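PDB 5O8Z: transcriptional regulatory protein RcsB from Salmonella typhimurium, which probably acts as the response regulator of the Rcs signalling system, binding regulatory DNA to control the transcription of many genes, with or without RcsA. Local coordinates for residues I7-H12 and L53-S58; L70-K75 and L99-E104; I84-N89 and V107-A112; K149-K154 and K187-K192; S156-L161 and L175-K180. All coordinates share one frame; numbering follows the deposited sequence. Where two conformers were deposited one is given.

Contact 1. Residues I7-H12 and L53-S58; sequences IIADDH and LITDLS. With MG (magnesium ion), chain F; BEF (beryllium trifluoride ion), chain E.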
# COMPACT_ATOMS: atom_id res chain seq x y z
N ILE B 7 20.23 -0.48 -6.32
CA ILE B 7 19.79 -0.01 -5.02
C ILE B 7 18.28 -0.22 -4.95
O ILE B 7 17.56 0.09 -5.89
CB ILE B 7 20.14 1.48 -4.81
CG1 ILE B 7 21.65 1.59 -4.58
CG2 ILE B 7 19.38 2.06 -3.62
CD1 ILE B 7 22.16 2.99 -4.29
N ILE B 8 17.82 -0.74 -3.83
CA ILE B 8 16.41 -0.95 -3.57
C ILE B 8 15.98 -0.09 -2.41
O ILE B 8 16.67 -0.01 -1.40
CB ILE B 8 16.13 -2.41 -3.22
CG1 ILE B 8 16.62 -3.34 -4.32
CG2 ILE B 8 14.63 -2.61 -3.05
CD1 ILE B 8 16.72 -4.80 -3.86
N ALA B 9 14.81 0.52 -2.52
CA ALA B 9 14.27 1.33 -1.44
C ALA B 9 12.78 1.07 -1.26
O ALA B 9 12.02 1.23 -2.20
CB ALA B 9 14.52 2.81 -1.70
N ASP B 10 12.39 0.69 -0.05
CA ASP B 10 10.98 0.54 0.33
C ASP B 10 10.88 0.58 1.84
O ASP B 10 11.76 0.03 2.50
CB ASP B 10 10.43 -0.80 -0.19
CG ASP B 10 8.89 -0.85 -0.18
OD1 ASP B 10 8.30 -0.84 0.94
OD2 ASP B 10 8.26 -0.93 -1.28
N ASP B 11 9.82 1.20 2.38
CA ASP B 11 9.63 1.25 3.83
C ASP B 11 9.12 -0.04 4.50
O ASP B 11 8.99 -0.08 5.72
CB ASP B 11 8.79 2.47 4.27
CG ASP B 11 7.39 2.48 3.70
OD1 ASP B 11 7.22 2.09 2.53
OD2 ASP B 11 6.46 2.94 4.40
N HIS B 12 8.81 -1.07 3.70
CA HIS B 12 8.36 -2.35 4.22
C HIS B 12 9.44 -3.39 4.00
O HIS B 12 9.66 -3.80 2.87
CB HIS B 12 7.09 -2.79 3.49
CG HIS B 12 5.91 -1.93 3.76
ND1 HIS B 12 4.81 -1.92 2.93
CD2 HIS B 12 5.64 -1.06 4.76
CE1 HIS B 12 3.91 -1.08 3.42
NE2 HIS B 12 4.39 -0.55 4.52
N LEU B 53 18.11 2.39 -9.57
CA LEU B 53 17.36 2.47 -8.33
C LEU B 53 15.97 1.86 -8.57
O LEU B 53 15.28 2.27 -9.48
CB LEU B 53 17.23 3.93 -7.89
CG LEU B 53 16.21 4.26 -6.79
CD1 LEU B 53 16.54 3.51 -5.50
CD2 LEU B 53 16.17 5.74 -6.52
N ILE B 54 15.58 0.88 -7.76
CA ILE B 54 14.23 0.35 -7.70
C ILE B 54 13.63 0.94 -6.44
O ILE B 54 14.04 0.56 -5.34
CB ILE B 54 14.23 -1.19 -7.58
CG1 ILE B 54 14.96 -1.83 -8.77
CG2 ILE B 54 12.80 -1.70 -7.41
CD1 ILE B 54 15.20 -3.33 -8.62
N THR B 55 12.69 1.87 -6.59
CA THR B 55 12.20 2.64 -5.45
C THR B 55 10.72 2.64 -5.29
O THR B 55 9.97 2.69 -6.23
CB THR B 55 12.66 4.12 -5.43
OG1 THR B 55 12.33 4.73 -4.16
CG2 THR B 55 12.04 4.96 -6.57
N ASP B 56 10.34 2.66 -4.03
CA ASP B 56 8.98 2.84 -3.58
C ASP B 56 8.61 4.32 -3.67
O ASP B 56 9.50 5.15 -3.73
CB ASP B 56 8.93 2.35 -2.14
CG ASP B 56 7.55 2.24 -1.61
OD1 ASP B 56 6.62 2.08 -2.42
OD2 ASP B 56 7.39 2.30 -0.39
N LEU B 57 7.30 4.64 -3.71
CA LEU B 57 6.81 6.03 -3.70
C LEU B 57 6.48 6.52 -2.29
O LEU B 57 6.88 7.62 -1.95
CB LEU B 57 5.55 6.23 -4.58
CG LEU B 57 5.68 6.29 -6.10
CD1 LEU B 57 4.31 6.52 -6.75
CD2 LEU B 57 6.65 7.36 -6.59
N SER B 58 5.71 5.75 -1.51
CA SER B 58 5.39 6.16 -0.15
C SER B 58 6.40 5.59 0.81
O SER B 58 6.43 4.38 1.01
CB SER B 58 3.98 5.75 0.29
OG SER B 58 3.01 6.21 -0.63
MG MG F . 5.80 2.26 0.95
BE BEF E . 4.83 2.24 -2.02
F1 BEF E . 4.62 2.67 -0.61
F2 BEF E . 4.48 3.38 -2.91
F3 BEF E . 4.16 1.00 -2.49
O HOH W 1 11.70 -0.76 -4.03
O HOH W 2 5.62 0.19 1.03
O HOH W 3 4.48 2.42 2.45

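Contact 2. Residues L70-K75 and L99-E104; sequences LIKYIK and LDLDIE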
# COMPACT_ATOMS: atom_id res chain seq x y z
N LEU B 70 10.60 13.34 -4.34
CA LEU B 70 11.84 12.60 -4.19
C LEU B 70 12.43 12.15 -5.53
O LEU B 70 13.66 12.17 -5.71
CB LEU B 70 11.64 11.40 -3.29
CG LEU B 70 12.80 10.42 -3.16
CD1 LEU B 70 13.97 11.13 -2.51
CD2 LEU B 70 12.36 9.19 -2.36
N ILE B 71 11.58 11.73 -6.47
CA ILE B 71 12.07 11.23 -7.76
C ILE B 71 12.71 12.35 -8.57
O ILE B 71 13.84 12.20 -9.03
CB ILE B 71 10.97 10.51 -8.55
CG1 ILE B 71 10.57 9.24 -7.79
CG2 ILE B 71 11.47 10.15 -9.94
CD1 ILE B 71 9.21 8.73 -8.15
N LYS B 72 12.00 13.46 -8.73
CA LYS B 72 12.59 14.70 -9.28
C LYS B 72 13.95 15.03 -8.66
O LYS B 72 14.91 15.33 -9.38
CB LYS B 72 11.67 15.89 -9.08
CG LYS B 72 10.53 15.97 -10.07
CD LYS B 72 9.56 17.09 -9.68
CE LYS B 72 8.82 17.66 -10.88
NZ LYS B 72 9.71 18.38 -11.84
N TYR B 73 14.04 14.96 -7.34
CA TYR B 73 15.28 15.26 -6.65
C TYR B 73 16.39 14.31 -7.09
O TYR B 73 17.50 14.73 -7.39
CB TYR B 73 15.07 15.22 -5.13
CG TYR B 73 16.29 15.58 -4.34
CD1 TYR B 73 17.28 14.63 -4.06
CD2 TYR B 73 16.47 16.87 -3.85
CE1 TYR B 73 18.40 14.95 -3.34
CE2 TYR B 73 17.59 17.21 -3.12
CZ TYR B 73 18.55 16.25 -2.87
OH TYR B 73 19.66 16.58 -2.16
N ILE B 74 16.07 13.03 -7.17
CA ILE B 74 17.03 12.05 -7.67
C ILE B 74 17.40 12.32 -9.13
O ILE B 74 18.55 12.19 -9.51
CB ILE B 74 16.50 10.60 -7.48
CG1 ILE B 74 16.39 10.29 -5.99
CG2 ILE B 74 17.46 9.59 -8.12
CD1 ILE B 74 15.51 9.11 -5.66
N LYS B 75 16.43 12.69 -9.96
CA LYS B 75 16.75 12.99 -11.37
C LYS B 75 17.75 14.15 -11.53
O LYS B 75 18.72 14.03 -12.28
CB LYS B 75 15.48 13.28 -12.17
CG LYS B 75 14.66 12.02 -12.48
CD LYS B 75 14.17 12.03 -13.91
CE LYS B 75 15.29 11.82 -14.92
NZ LYS B 75 14.74 11.43 -16.24
N LEU B 99 5.15 8.97 -14.87
CA LEU B 99 5.50 8.84 -16.29
C LEU B 99 6.00 10.14 -16.91
O LEU B 99 6.86 10.10 -17.77
CB LEU B 99 4.31 8.32 -17.11
CG LEU B 99 4.64 8.05 -18.59
CD1 LEU B 99 4.28 6.64 -19.03
CD2 LEU B 99 3.98 9.07 -19.50
N ASP B 100 5.44 11.28 -16.49
CA ASP B 100 5.92 12.59 -16.93
C ASP B 100 7.37 12.85 -16.59
O ASP B 100 8.00 13.66 -17.25
CB ASP B 100 5.09 13.73 -16.31
CG ASP B 100 3.71 13.87 -16.92
OD1 ASP B 100 3.46 13.30 -18.02
OD2 ASP B 100 2.86 14.57 -16.30
N LEU B 101 7.90 12.18 -15.57
CA LEU B 101 9.30 12.39 -15.16
C LEU B 101 10.32 11.68 -16.03
O LEU B 101 11.50 11.88 -15.84
CB LEU B 101 9.50 11.95 -13.72
CG LEU B 101 8.58 12.57 -12.68
CD1 LEU B 101 9.00 12.05 -11.32
CD2 LEU B 101 8.62 14.09 -12.74
N ASP B 102 9.87 10.83 -16.95
CA ASP B 102 10.73 10.16 -17.92
C ASP B 102 11.79 9.36 -17.18
O ASP B 102 12.98 9.65 -17.23
CB ASP B 102 11.33 11.15 -18.91
CG ASP B 102 11.99 10.47 -20.11
OD1 ASP B 102 11.38 9.54 -20.70
OD2 ASP B 102 13.11 10.88 -20.47
N ILE B 103 11.31 8.35 -16.47
CA ILE B 103 12.16 7.39 -15.79
C ILE B 103 12.09 6.07 -16.56
O ILE B 103 11.37 5.96 -17.54
CB ILE B 103 11.76 7.21 -14.32
CG1 ILE B 103 10.30 6.77 -14.17
CG2 ILE B 103 12.03 8.50 -13.56
CD1 ILE B 103 10.03 6.12 -12.83
N GLU B 104 12.84 5.08 -16.10
CA GLU B 104 13.07 3.88 -16.87
C GLU B 104 12.03 2.76 -16.62
O GLU B 104 12.12 1.70 -17.23
CB GLU B 104 14.51 3.40 -16.65
CG GLU B 104 15.55 4.26 -17.38
CD GLU B 104 15.67 5.70 -16.85
OE1 GLU B 104 15.54 5.93 -15.61
OE2 GLU B 104 15.94 6.61 -17.67

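Contact 3. Residues I84-N89 and V107-A112; sequences IVLTMN and VLKQGA. With BEF (beryllium trifluoride ion), chain E.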
# COMPACT_ATOMS: atom_id res chain seq x y z
N ILE B 84 13.50 2.76 -11.63
CA ILE B 84 12.25 2.01 -11.76
C ILE B 84 11.45 2.16 -10.49
O ILE B 84 11.94 1.87 -9.40
CB ILE B 84 12.47 0.50 -12.01
CG1 ILE B 84 13.29 0.28 -13.27
CG2 ILE B 84 11.15 -0.24 -12.12
CD1 ILE B 84 13.97 -1.07 -13.30
N VAL B 85 10.20 2.59 -10.62
CA VAL B 85 9.33 2.76 -9.47
C VAL B 85 8.50 1.50 -9.31
O VAL B 85 7.95 0.98 -10.29
CB VAL B 85 8.43 4.00 -9.64
CG1 VAL B 85 7.32 4.03 -8.62
CG2 VAL B 85 9.29 5.25 -9.57
N LEU B 86 8.48 0.98 -8.08
CA LEU B 86 7.67 -0.20 -7.72
C LEU B 86 6.78 0.29 -6.60
O LEU B 86 7.26 0.58 -5.51
CB LEU B 86 8.55 -1.36 -7.26
CG LEU B 86 7.86 -2.59 -6.64
CD1 LEU B 86 6.95 -3.30 -7.64
CD2 LEU B 86 8.90 -3.57 -6.11
N THR B 87 5.48 0.37 -6.88
CA THR B 87 4.53 1.04 -6.00
C THR B 87 3.17 0.34 -5.96
O THR B 87 2.75 -0.25 -6.93
CB THR B 87 4.34 2.52 -6.43
OG1 THR B 87 3.53 3.21 -5.47
CG2 THR B 87 3.74 2.66 -7.83
N MET B 88 2.52 0.43 -4.81
CA MET B 88 1.13 0.01 -4.67
C MET B 88 0.15 1.13 -5.01
O MET B 88 -1.05 0.88 -4.97
CB MET B 88 0.86 -0.46 -3.24
CG MET B 88 0.81 0.67 -2.20
SD MET B 88 0.62 0.03 -0.53
CE MET B 88 2.34 -0.14 -0.07
N ASN B 89 0.65 2.34 -5.28
CA ASN B 89 -0.20 3.51 -5.47
C ASN B 89 -0.66 3.53 -6.93
O ASN B 89 -0.01 4.13 -7.80
CB ASN B 89 0.56 4.84 -5.13
CG ASN B 89 1.11 4.88 -3.68
OD1 ASN B 89 0.75 4.08 -2.82
ND2 ASN B 89 2.00 5.83 -3.43
N VAL B 107 6.30 -0.16 -12.16
CA VAL B 107 5.74 -1.49 -11.87
C VAL B 107 4.82 -1.38 -10.69
O VAL B 107 5.14 -0.73 -9.70
CB VAL B 107 6.85 -2.52 -11.54
CG1 VAL B 107 6.24 -3.89 -11.22
CG2 VAL B 107 7.81 -2.66 -12.69
N LEU B 108 3.66 -2.03 -10.79
CA LEU B 108 2.73 -2.05 -9.68
C LEU B 108 2.94 -3.28 -8.82
O LEU B 108 3.07 -4.41 -9.34
CB LEU B 108 1.28 -2.04 -10.18
CG LEU B 108 0.90 -0.81 -10.99
CD1 LEU B 108 -0.49 -0.95 -11.61
CD2 LEU B 108 1.01 0.44 -10.13
N LYS B 109 2.89 -3.08 -7.51
CA LYS B 109 2.86 -4.21 -6.55
C LYS B 109 1.61 -5.08 -6.72
O LYS B 109 1.68 -6.28 -6.47
CB LYS B 109 2.97 -3.72 -5.10
CG LYS B 109 4.25 -2.93 -4.81
CD LYS B 109 4.27 -2.39 -3.39
CE LYS B 109 5.64 -1.80 -3.03
NZ LYS B 109 5.69 -1.17 -1.67
N GLN B 110 0.49 -4.48 -7.14
CA GLN B 110 -0.73 -5.22 -7.53
C GLN B 110 -0.60 -5.92 -8.88
O GLN B 110 -1.58 -6.49 -9.33
CB GLN B 110 -1.97 -4.31 -7.68
CG GLN B 110 -2.28 -3.36 -6.55
CD GLN B 110 -1.57 -2.03 -6.66
OE1 GLN B 110 -0.38 -1.96 -6.99
NE2 GLN B 110 -2.28 -0.98 -6.32
N GLY B 111 0.54 -5.83 -9.55
CA GLY B 111 0.70 -6.39 -10.91
C GLY B 111 1.09 -7.85 -10.93
O GLY B 111 0.84 -8.58 -9.98
N ALA B 112 1.71 -8.27 -12.03
CA ALA B 112 2.15 -9.65 -12.21
C ALA B 112 3.52 -9.92 -11.53
O ALA B 112 4.31 -9.00 -11.34
CB ALA B 112 2.20 -10.02 -13.69
BE BEF E . 4.83 2.24 -2.02
F1 BEF E . 4.62 2.67 -0.61
F2 BEF E . 4.48 3.38 -2.91
F3 BEF E . 4.16 1.00 -2.49

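Contact 4. Residues K149-K154 and K187-K192; sequences KRLSPK and KSAMMK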
# COMPACT_ATOMS: atom_id res chain seq x y z
N LYS B 149 -2.10 20.08 -19.08
CA LYS B 149 -2.33 21.26 -18.25
C LYS B 149 -1.70 21.17 -16.85
O LYS B 149 -1.66 20.09 -16.25
CB LYS B 149 -3.83 21.56 -18.14
CG LYS B 149 -4.50 21.76 -19.50
CD LYS B 149 -5.62 22.79 -19.45
CE LYS B 149 -6.56 22.68 -20.65
NZ LYS B 149 -5.90 22.99 -21.95
N ARG B 150 -1.20 22.31 -16.37
CA ARG B 150 -0.57 22.44 -15.05
C ARG B 150 -1.38 23.40 -14.18
O ARG B 150 -2.19 24.19 -14.69
CB ARG B 150 0.88 22.95 -15.17
CG ARG B 150 1.71 22.36 -16.30
CD ARG B 150 2.13 20.92 -16.06
NE ARG B 150 2.61 20.30 -17.29
CZ ARG B 150 3.79 20.55 -17.85
NH1 ARG B 150 4.63 21.41 -17.28
NH2 ARG B 150 4.14 19.95 -18.97
N LEU B 151 -1.15 23.34 -12.87
CA LEU B 151 -1.89 24.15 -11.90
C LEU B 151 -1.44 25.60 -11.92
O LEU B 151 -0.26 25.89 -12.05
CB LEU B 151 -1.70 23.60 -10.48
CG LEU B 151 -2.55 22.42 -10.01
CD1 LEU B 151 -2.57 21.28 -11.00
CD2 LEU B 151 -2.04 21.94 -8.66
N SER B 152 -2.40 26.52 -11.78
CA SER B 152 -2.09 27.94 -11.61
C SER B 152 -1.64 28.17 -10.17
O SER B 152 -1.87 27.31 -9.31
CB SER B 152 -3.32 28.81 -11.91
OG SER B 152 -4.22 28.80 -10.81
N PRO B 153 -1.03 29.33 -9.87
CA PRO B 153 -0.65 29.61 -8.48
C PRO B 153 -1.84 29.61 -7.53
O PRO B 153 -1.72 29.16 -6.40
CB PRO B 153 -0.04 31.01 -8.56
CG PRO B 153 0.38 31.18 -9.96
CD PRO B 153 -0.50 30.33 -10.81
N LYS B 154 -2.97 30.14 -7.98
CA LYS B 154 -4.17 30.12 -7.18
C LYS B 154 -4.61 28.70 -6.85
O LYS B 154 -4.85 28.41 -5.70
CB LYS B 154 -5.29 30.87 -7.86
CG LYS B 154 -5.17 32.38 -7.76
CD LYS B 154 -6.33 33.03 -8.47
CE LYS B 154 -6.29 34.54 -8.41
NZ LYS B 154 -6.10 35.03 -7.01
N LYS B 187 -12.19 22.55 -8.11
CA LYS B 187 -12.68 21.63 -9.15
C LYS B 187 -11.89 21.78 -10.46
O LYS B 187 -11.68 20.81 -11.17
CB LYS B 187 -14.21 21.75 -9.34
CG LYS B 187 -14.73 22.78 -10.33
CD LYS B 187 -16.22 22.54 -10.54
CE LYS B 187 -16.53 22.31 -12.01
NZ LYS B 187 -17.87 21.70 -12.21
N SER B 188 -11.44 22.98 -10.76
CA SER B 188 -10.62 23.21 -11.95
C SER B 188 -9.28 22.48 -11.83
O SER B 188 -8.85 21.80 -12.77
CB SER B 188 -10.40 24.70 -12.14
OG SER B 188 -9.64 24.91 -13.31
N ALA B 189 -8.62 22.64 -10.69
CA ALA B 189 -7.40 21.86 -10.36
C ALA B 189 -7.59 20.36 -10.50
O ALA B 189 -6.77 19.68 -11.09
CB ALA B 189 -6.92 22.20 -8.96
N MET B 190 -8.69 19.86 -9.96
CA MET B 190 -9.06 18.45 -10.09
C MET B 190 -9.18 17.99 -11.55
O MET B 190 -8.60 16.95 -11.93
CB MET B 190 -10.36 18.16 -9.30
CG MET B 190 -10.15 18.21 -7.79
SD MET B 190 -11.62 17.95 -6.78
CE MET B 190 -11.77 16.16 -6.87
N MET B 191 -9.89 18.77 -12.37
CA MET B 191 -10.03 18.44 -13.79
C MET B 191 -8.66 18.31 -14.47
O MET B 191 -8.43 17.38 -15.24
CB MET B 191 -10.88 19.47 -14.54
CG MET B 191 -12.37 19.20 -14.50
SD MET B 191 -13.26 20.55 -15.31
CE MET B 191 -13.27 19.97 -17.00
N LYS B 192 -7.76 19.23 -14.14
CA LYS B 192 -6.39 19.21 -14.69
C LYS B 192 -5.60 17.97 -14.31
O LYS B 192 -4.91 17.40 -15.15
CB LYS B 192 -5.63 20.45 -14.24
CG LYS B 192 -6.12 21.72 -14.91
CD LYS B 192 -5.41 22.94 -14.35
CE LYS B 192 -5.78 24.21 -15.11
NZ LYS B 192 -4.90 25.34 -14.69

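Contact 5. Residues S156-L161 and L175-K180; sequences SEVLRL and LNRSIK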
# COMPACT_ATOMS: atom_id res chain seq x y z
N SER B 156 -2.79 25.87 -7.03
CA SER B 156 -1.78 25.26 -6.17
C SER B 156 -1.96 25.68 -4.70
O SER B 156 -1.82 24.84 -3.80
CB SER B 156 -0.38 25.60 -6.66
OG SER B 156 -0.25 25.29 -8.04
N GLU B 157 -2.29 26.95 -4.49
CA GLU B 157 -2.52 27.52 -3.15
C GLU B 157 -3.66 26.84 -2.38
O GLU B 157 -3.50 26.48 -1.23
CB GLU B 157 -2.81 29.03 -3.26
CG GLU B 157 -2.42 29.87 -2.05
CD GLU B 157 -2.22 31.34 -2.41
OE1 GLU B 157 -2.85 31.83 -3.39
OE2 GLU B 157 -1.43 32.03 -1.72
N VAL B 158 -4.81 26.66 -3.04
CA VAL B 158 -5.94 25.93 -2.45
C VAL B 158 -5.56 24.45 -2.13
O VAL B 158 -5.92 23.93 -1.07
CB VAL B 158 -7.19 25.98 -3.36
CG1 VAL B 158 -8.29 25.11 -2.82
CG2 VAL B 158 -7.70 27.42 -3.52
N LEU B 159 -4.83 23.80 -3.04
CA LEU B 159 -4.53 22.38 -2.91
C LEU B 159 -3.48 22.10 -1.82
O LEU B 159 -3.63 21.14 -1.07
CB LEU B 159 -4.14 21.74 -4.25
CG LEU B 159 -5.28 20.95 -4.94
CD1 LEU B 159 -6.62 21.67 -4.96
CD2 LEU B 159 -4.86 20.57 -6.36
N ARG B 160 -2.47 22.96 -1.72
CA ARG B 160 -1.46 22.86 -0.66
C ARG B 160 -2.08 22.88 0.74
O ARG B 160 -1.58 22.20 1.63
CB ARG B 160 -0.41 23.95 -0.80
N LEU B 161 -3.17 23.63 0.92
CA LEU B 161 -3.91 23.67 2.20
C LEU B 161 -4.85 22.50 2.39
O LEU B 161 -5.05 22.02 3.50
CB LEU B 161 -4.68 24.98 2.36
CG LEU B 161 -3.82 26.24 2.50
CD1 LEU B 161 -4.69 27.48 2.42
CD2 LEU B 161 -3.00 26.21 3.79
N LEU B 175 -7.58 32.12 3.03
CA LEU B 175 -7.12 32.87 1.85
C LEU B 175 -7.91 34.17 1.60
O LEU B 175 -7.54 34.96 0.74
CB LEU B 175 -7.17 31.96 0.61
CG LEU B 175 -6.38 30.64 0.72
CD1 LEU B 175 -6.54 29.79 -0.54
CD2 LEU B 175 -4.90 30.86 1.03
N ASN B 176 -8.97 34.39 2.38
CA ASN B 176 -9.88 35.53 2.23
C ASN B 176 -10.57 35.52 0.85
O ASN B 176 -10.59 36.53 0.13
CB ASN B 176 -9.17 36.86 2.52
CG ASN B 176 -10.15 38.00 2.79
OD1 ASN B 176 -11.36 37.80 2.83
ND2 ASN B 176 -9.62 39.22 2.92
N ARG B 177 -11.13 34.36 0.52
CA ARG B 177 -11.87 34.15 -0.73
C ARG B 177 -13.21 33.53 -0.40
O ARG B 177 -13.33 32.85 0.60
CB ARG B 177 -11.13 33.19 -1.66
CG ARG B 177 -10.00 33.82 -2.44
CD ARG B 177 -9.20 32.76 -3.17
NE ARG B 177 -7.79 33.11 -3.24
CZ ARG B 177 -6.81 32.31 -3.68
NH1 ARG B 177 -7.08 31.09 -4.14
NH2 ARG B 177 -5.56 32.77 -3.67
N SER B 178 -14.19 33.75 -1.26
CA SER B 178 -15.49 33.11 -1.11
C SER B 178 -15.40 31.57 -1.28
O SER B 178 -14.42 31.03 -1.82
CB SER B 178 -16.49 33.68 -2.12
OG SER B 178 -16.28 33.15 -3.41
N ILE B 179 -16.43 30.89 -0.79
CA ILE B 179 -16.56 29.45 -0.89
C ILE B 179 -16.70 29.05 -2.35
O ILE B 179 -16.09 28.08 -2.78
CB ILE B 179 -17.80 28.92 -0.12
CG1 ILE B 179 -17.74 29.25 1.38
CG2 ILE B 179 -17.96 27.41 -0.31
CD1 ILE B 179 -16.61 28.60 2.14
N LYS B 180 -17.52 29.80 -3.09
CA LYS B 180 -17.72 29.60 -4.52
C LYS B 180 -16.39 29.65 -5.26
O LYS B 180 -16.10 28.75 -6.05
CB LYS B 180 -18.68 30.65 -5.09

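Contact 1. Residues I7-H12 and L53-S58
Ile7 to Ala9 and Leu53 to Thr55 run side by side as neighbouring parallel strands of a CheY-like receiver domain, and their C-terminal ends carry its acidic phosphoacceptor site. Backbone bonds set the pairing: Ile54 N gives to Ile7 O (2.8 Å, 169° at the hydrogen), Ala9 N to Ile54 O, and Asp56 N to Ala9 O. Apolar contact follows on the Ile7, Leu53 and Ala9 face. Leu53 swings CG anti to its backbone N (chi1 167°), which lays CD1 3.7 Å from Ile7 CG2, while small Ala9 leaves room for Thr55 OG1 beside its CB.

Metal bonding gathers the acidic end. The magnesium ion takes Asp11 OD1, Asp56 OD2, Ser58 O and two waters, so these closely set oxygens are held together by the shared cation, not by hydrogen bonds. Asp10 and Asp56 stack their carboxylates almost flat, planes 4° apart, with Asp10 OD2 3.3 Å from Asp56 CG; Asp10 OD2 has its salt-bridge partner in Lys109. Asp10 OD1 also accepts from His12 N in an Asx turn. Beryllium trifluoride, a mimic of the phosphoryl group, is held covalently, with Asp56 OD1 1.8 Å from its BE atom, while Ser58 N donates to its F2 at 3.0 Å.

Contact 2. Residues L70-K75 and L99-E104
Lys75 reaches from helix 67-77 to the backbone carbonyls of Leu101 and Asp102, in the stretch that follows helix 92-100. Its NZ donates to Asp102 O at 2.7 Å, coming in above the carbonyl plane, 38° out of it, and makes a second, weak bond to Leu101 O at 3.3 Å. Bends at chi2 and chi3 (-137° and 71°) turn the chain across the loop, so that the ammonium group reaches both acceptors while CD lies near Ile103 CG2. A long, flexible lysine suits this place because it can supply protons to backbone oxygens beyond the helix. The carboxylate of Asp102 is near but forms no salt bridge, its OD2 4.6 Å from Lys75 NZ; at most it would add a mild electrostatic pull. Asp102 itself takes a positive phi as the chain leaves helical geometry. Glu104 OE1 is satisfied by Ile83 N of the neighbouring strand.

The rest of the contact is apolar. Leu101 forks between two helix residues, CD1 lying tightly on Ile71 CG2 at 3.4 Å and CD2 on the aliphatic Lys72 CG at 3.8 Å. Branched Ile71 also meets Ile103, and both isoleucines pack on Val85 of the central sheet. The arrangement is that of helix 67-77 and the loop after helix 92-100 packed together over one face of the parallel sheet in the alternating beta-alpha receiver fold.

Contact 3. Residues I84-N89 and V107-A112
Leu86 and Val107 pack closely, CD1 to CG1 3.7 Å, where strands 82-87 and 105-108 pair in parallel as the two ends of a beta-alpha-beta crossover. This is the tight part: Val107 N donates to Val85 O at 2.7 Å, Thr87 N to Val107 O and Lys109 N to Thr87 O, and beta-branched valine suits the extended backbone.

Past the strands the side is more open: Met88 and Gln110 are partly exposed, and the bond from Gln110 NE2 to Met88 O is short (2.6 Å) but bent to 130° at the hydrogen. They also pack against Met88 and His12, respectively, of the second subunit.

At the C-terminal ends of the strands lies the pocket for beryllium trifluoride. With chi1 at -173°, Thr87 OG1 donates to the ligand's F2 at 2.7 Å and accepts from Asn89 N in an ST turn. Lys109, long and extended beyond CG, crosses Leu86 at about a right angle to reach Asp10, its salt-bridge partner, and the anion: NZ donates to F3 at 2.8 Å, which Met88 N also grips at 2.9 Å.

Contact 4. Residues K149-K154 and K187-K192
Lys192 holds CG anti to its carbonyl carbon (chi1 -71°) and stays extended from there on, with chi2 to chi4 all close to 180°, a straight arm that leaves helix 179-193 and crosses to the backbone of Arg150. Its NZ donates to Arg150 O at 2.9 Å, tilted 23° from the carbonyl plane, while CD lies 3.5 Å from the same oxygen. The stem of the arm is used as well: CG rests against Lys149 CB at 4.0 Å. Lys149 then bends at chi2 and chi4, carrying its ammonium group away, so the two lysines share carbon contact without bringing their charges together.

The segments belong to the LuxR-type helix-turn-helix domain. Here the lead-in to helix 153-162 lies against helix 179-193, whose earlier part falls within the predicted DNA-binding motif. Ser152, its short hydroxyl suited to the N-cap, and Glu155 bond reciprocally, Ser152 OG to the backbone N and Ser152 N to OE1, which fits a capping box. Glu155 also takes a salt bridge from Lys192 and a bond from Ser188 OG.

Deeper in, Leu151 sets CG 4.5 Å from Ala189 CB. The small alanine lets the loop come close to the helix, and Leu159 packs on both residues.

Contact 5. Residues S156-L161 and L175-K180
Val158 and Leu175 make the closest backbone approach, CA to CA 8.2 Å, where helix 153-162 passes the end of helix 168-175 and side chains fill the space between. A chi1 of -56° sends Leu175 toward Leu161 tip to tip, CD2 to CD1 3.7 Å. Its other branch, CD1, lies 4.0 Å from Val158 CG2, the two side chains crossing at about a right angle; two-branched leucine can thus serve both neighbours.

Residues 175-180 form the turn of a LuxR-type helix-turn-helix predicted to bind DNA; helix 153-162 packs against it. Asn176, with positive phi, is the C-prime residue of the Schellman motif closing helix 168-175, and Ser178 caps helix 179-193.

Between them Arg177 points back at helix 153-162. Its NH2 forms a salt bridge with Glu157 OE1 at 2.9 Å; the oxygen lies near the guanidinium edge, but the planes are 68° apart, and NH2 meets OE1 from above the carboxylate plane. Leu175 CD1 sits over one guanidinium face, offset towards the rim, and NH1 bonds to Gln185 OE1.

In the fold
Along the chain contact 1 comes first, contacts 2 and 3 then interleave, and contacts 4 and 5 follow, with contact 5 falling between the two segments of contact 4. The first three belong to the receiver domain: contacts 1 and 3 share the parallel sheet, with centres 11 Å apart, and meet at the beryllium trifluoride, while contact 2 packs helix 67-77 and loop residue Ile103 against them through Leu57, Leu53 and Val85. Contacts 4 and 5, centres 12 Å apart, share helices 153-162 and 179-193 of the LuxR-type domain. Centres of contacts 1 and 5 are 34 Å apart, so a signal from the phosphoacceptor site would probably have to pass through changes in domain or subunit arrangement.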